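Local coordinates for protein plantacyanin (Spinacia oleracea, PDB 1F56) that carries a single copper ion in a cupredoxin fold and probably shuttles electrons, as expected of a basic blue copper protein of plants, at residues C47-P50 with R51-T55; G78-G82 with G83-A87. All blocks are in the same frame, centred on the assembly; numbering follows the deposited sequence.

Interaction 1 of 2, residues C47-P50 with R51-T55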
# COMPACT_ATOMS: atom_id res chain seq x y z
N CYS A 47 -6.22 3.78 10.35
CA CYS A 47 -5.92 4.71 9.26
C CYS A 47 -4.99 5.84 9.67
O CYS A 47 -5.22 6.99 9.32
CB CYS A 47 -7.22 5.30 8.73
SG CYS A 47 -8.01 4.26 7.47
N SER A 48 -3.94 5.50 10.41
CA SER A 48 -2.98 6.51 10.87
C SER A 48 -1.56 5.95 10.85
O SER A 48 -1.28 4.91 11.45
CB SER A 48 -3.33 6.94 12.30
OG SER A 48 -3.52 5.81 13.13
N ALA A 49 -0.67 6.65 10.16
CA ALA A 49 0.71 6.21 10.03
C ALA A 49 1.50 6.43 11.31
O ALA A 49 1.42 7.49 11.93
CB ALA A 49 1.35 6.94 8.88
N PRO A 50 2.29 5.42 11.72
CA PRO A 50 3.08 5.56 12.95
C PRO A 50 4.27 6.48 12.70
O PRO A 50 4.65 6.73 11.55
CB PRO A 50 3.49 4.12 13.28
CG PRO A 50 3.57 3.47 11.92
CD PRO A 50 2.37 4.04 11.19
N ARG A 51 4.86 7.00 13.78
CA ARG A 51 5.99 7.91 13.64
C ARG A 51 7.13 7.28 12.83
O ARG A 51 7.50 6.12 13.03
CB ARG A 51 6.51 8.33 15.01
CG ARG A 51 7.27 7.24 15.75
CD ARG A 51 7.50 7.60 17.22
NE ARG A 51 6.27 7.47 17.99
CZ ARG A 51 6.17 7.73 19.30
NH1 ARG A 51 7.24 8.12 19.98
NH2 ARG A 51 5.01 7.59 19.92
N GLY A 52 7.68 8.06 11.89
CA GLY A 52 8.77 7.57 11.08
C GLY A 52 8.40 6.69 9.89
O GLY A 52 9.28 6.29 9.11
N ALA A 53 7.11 6.39 9.73
CA ALA A 53 6.64 5.57 8.60
C ALA A 53 7.19 6.11 7.28
O ALA A 53 7.37 7.33 7.12
CB ALA A 53 5.12 5.57 8.57
N ARG A 54 7.45 5.21 6.33
CA ARG A 54 8.00 5.64 5.05
C ARG A 54 6.92 5.97 4.03
O ARG A 54 5.97 5.21 3.85
CB ARG A 54 8.96 4.57 4.50
CG ARG A 54 10.16 4.35 5.44
CD ARG A 54 11.31 3.58 4.80
NE ARG A 54 12.41 3.35 5.75
CZ ARG A 54 13.19 4.30 6.27
NH1 ARG A 54 13.01 5.57 5.96
NH2 ARG A 54 14.15 3.97 7.11
N THR A 55 7.08 7.11 3.38
CA THR A 55 6.14 7.59 2.36
C THR A 55 6.74 7.48 0.95
O THR A 55 7.94 7.68 0.76
CB THR A 55 5.75 9.08 2.66
OG1 THR A 55 4.86 9.11 3.78
CG2 THR A 55 5.06 9.72 1.47
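Pro50 and Ala53 meet across a type II beta turn, with Arg51 and Gly52 at its two middle positions. The turn leads from the loop after helix 41-45 into edge strand 54-56 of the cupredoxin fold. It is closed by one hydrogen bond, Ala53 N to Pro50 O at 3.1 Å. The bond is fairly straight at hydrogen, 157°, but the N-H approaches from 34° off the carbonyl plane. Gly52 has the positive phi usual for the third position of this turn.

The Ala53 methyl faces back over Pro50 and Ala49. Its CB lies 4.1 Å from CD of the Pro50 ring and 4.0 Å from CB of Ala49, so one methyl touches both residues. Ala49 also rests on Val37 and Val39 of strand 36-39, and Pro50 on Val39. These contacts tie the surface turn to the sheet. Just beyond the turn, the Arg54 backbone bonds to Ala38.

The Arg51 side chain leads away from the turn, and its guanidinium group takes no part in the contact. Ala53 instead meets the Pro50 carbonyl twice, through its backbone N-H and through its methyl. Its CB packs 3.2 Å from Pro50 O, the same oxygen that accepts the turn bond.

Interaction 2 of 2, residues G78-G82 with G83-A87. With CU1 (copper (I) ion), chain F; SO4 (sulfate ion), chain D.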
# COMPACT_ATOMS: atom_id res chain seq x y z
N GLY A 78 -9.44 11.75 4.19
CA GLY A 78 -10.56 11.06 3.58
C GLY A 78 -10.21 9.85 2.70
O GLY A 78 -11.08 9.03 2.40
N HIS A 79 -8.95 9.69 2.31
CA HIS A 79 -8.63 8.57 1.42
C HIS A 79 -8.57 7.19 2.08
O HIS A 79 -9.07 6.21 1.52
CB HIS A 79 -7.32 8.84 0.67
CG HIS A 79 -7.41 9.99 -0.28
ND1 HIS A 79 -6.65 10.05 -1.43
CD2 HIS A 79 -8.12 11.14 -0.24
CE1 HIS A 79 -6.88 11.20 -2.05
NE2 HIS A 79 -7.77 11.87 -1.35
N CYS A 80 -7.95 7.08 3.25
CA CYS A 80 -7.89 5.78 3.92
C CYS A 80 -9.32 5.36 4.32
O CYS A 80 -9.73 4.21 4.12
CB CYS A 80 -6.99 5.88 5.14
SG CYS A 80 -6.62 4.31 6.00
N GLY A 81 -10.08 6.30 4.87
CA GLY A 81 -11.45 6.00 5.26
C GLY A 81 -12.27 5.65 4.03
O GLY A 81 -13.26 4.93 4.12
N GLY A 82 -11.84 6.15 2.87
CA GLY A 82 -12.55 5.86 1.63
C GLY A 82 -12.15 4.52 1.04
O GLY A 82 -12.60 4.17 -0.06
N GLY A 83 -11.31 3.78 1.75
CA GLY A 83 -10.90 2.47 1.27
C GLY A 83 -9.48 2.34 0.75
O GLY A 83 -9.06 1.26 0.33
N MET A 84 -8.72 3.43 0.74
CA MET A 84 -7.36 3.32 0.25
C MET A 84 -6.41 2.72 1.29
O MET A 84 -5.64 3.42 1.95
CB MET A 84 -6.85 4.68 -0.23
CG MET A 84 -7.43 5.09 -1.57
SD MET A 84 -6.50 6.43 -2.35
CE MET A 84 -5.26 5.50 -3.34
N LYS A 85 -6.49 1.41 1.44
CA LYS A 85 -5.63 0.71 2.39
C LYS A 85 -5.62 -0.77 1.98
O LYS A 85 -6.63 -1.28 1.50
CB LYS A 85 -6.17 0.83 3.82
CG LYS A 85 -7.55 0.20 3.96
CD LYS A 85 -7.88 -0.20 5.38
CE LYS A 85 -8.24 0.96 6.26
NZ LYS A 85 -8.66 0.47 7.61
N ILE A 86 -4.48 -1.44 2.15
CA ILE A 86 -4.42 -2.87 1.85
C ILE A 86 -3.45 -3.58 2.76
O ILE A 86 -2.47 -3.00 3.24
CB ILE A 86 -3.98 -3.18 0.40
CG1 ILE A 86 -2.67 -2.47 0.07
CG2 ILE A 86 -5.09 -2.83 -0.57
CD1 ILE A 86 -2.10 -2.86 -1.29
N ALA A 87 -3.75 -4.85 3.00
CA ALA A 87 -2.94 -5.71 3.83
C ALA A 87 -2.62 -6.89 2.92
O ALA A 87 -3.53 -7.56 2.42
CB ALA A 87 -3.73 -6.17 5.05
CU CU1 F . -5.17 8.74 -1.84
S SO4 D . -9.87 9.36 6.87
O1 SO4 D . -8.90 8.80 7.83
O2 SO4 D . -9.79 10.84 6.83
O3 SO4 D . -9.56 8.85 5.52
O4 SO4 D . -11.23 8.97 7.27
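His79 and Met84 both place CG anti to the carbonyl carbon, with chi1 of -65° and -75°. Their side chains run side by side toward one copper ion. With chi3 of Met84 at 90° the chain turns at the sulfur, so SD meets the metal while CE stays 3.6 Å from the copper. His79 ND1 binds the copper at 2.0 Å. Met84 SD approaches at a longer 2.7 Å and lies 3.7 Å from ND1, oblique to the imidazole. His34 and Cys74 complete the site.

Backbone bonds bring the two residues close. Met84 N donates to His79 O at 2.9 Å. Inside that loop, a type I beta turn from Cys80 to Gly83 is closed by Gly83 N to Cys80 O, also 2.9 Å, with the donor well above the carbonyl plane. Met84 then centres an inverse gamma turn, and strand 85-90 begins.

Cys80 SG, in a disulfide with Cys47, packs 3.7 Å from Lys85 CE. Lys85 NZ is held by Tyr44 O.

Short bonding by histidine nitrogen and longer bonding by thioether sulfur are characteristic of type 1 copper. The soft sulfur ligand would be expected to support Cu(I), consistent with electron transfer.

From the N terminus the chain runs through strands 2-6, 24-28 and 36-39 and helix 41-45. Interaction 1 then closes a short turn before strand 54-56. Strands 60-64 and 68-73 follow, and interaction 2 closes the last part of the copper-ligand loop leading into strand 85-90. The contacts are in series, and neither encloses the other. Strands 54-56 and 85-90 are the two outer strands of the same four-stranded antiparallel sheet, so the contacts feed its opposite edges. Their centres are about 14 Å apart. The Cys47-Cys80 disulfide joins them, with the two SG atoms 2.0 Å apart. It ties the start of 47-55 to the loop that carries three of the four copper ligands.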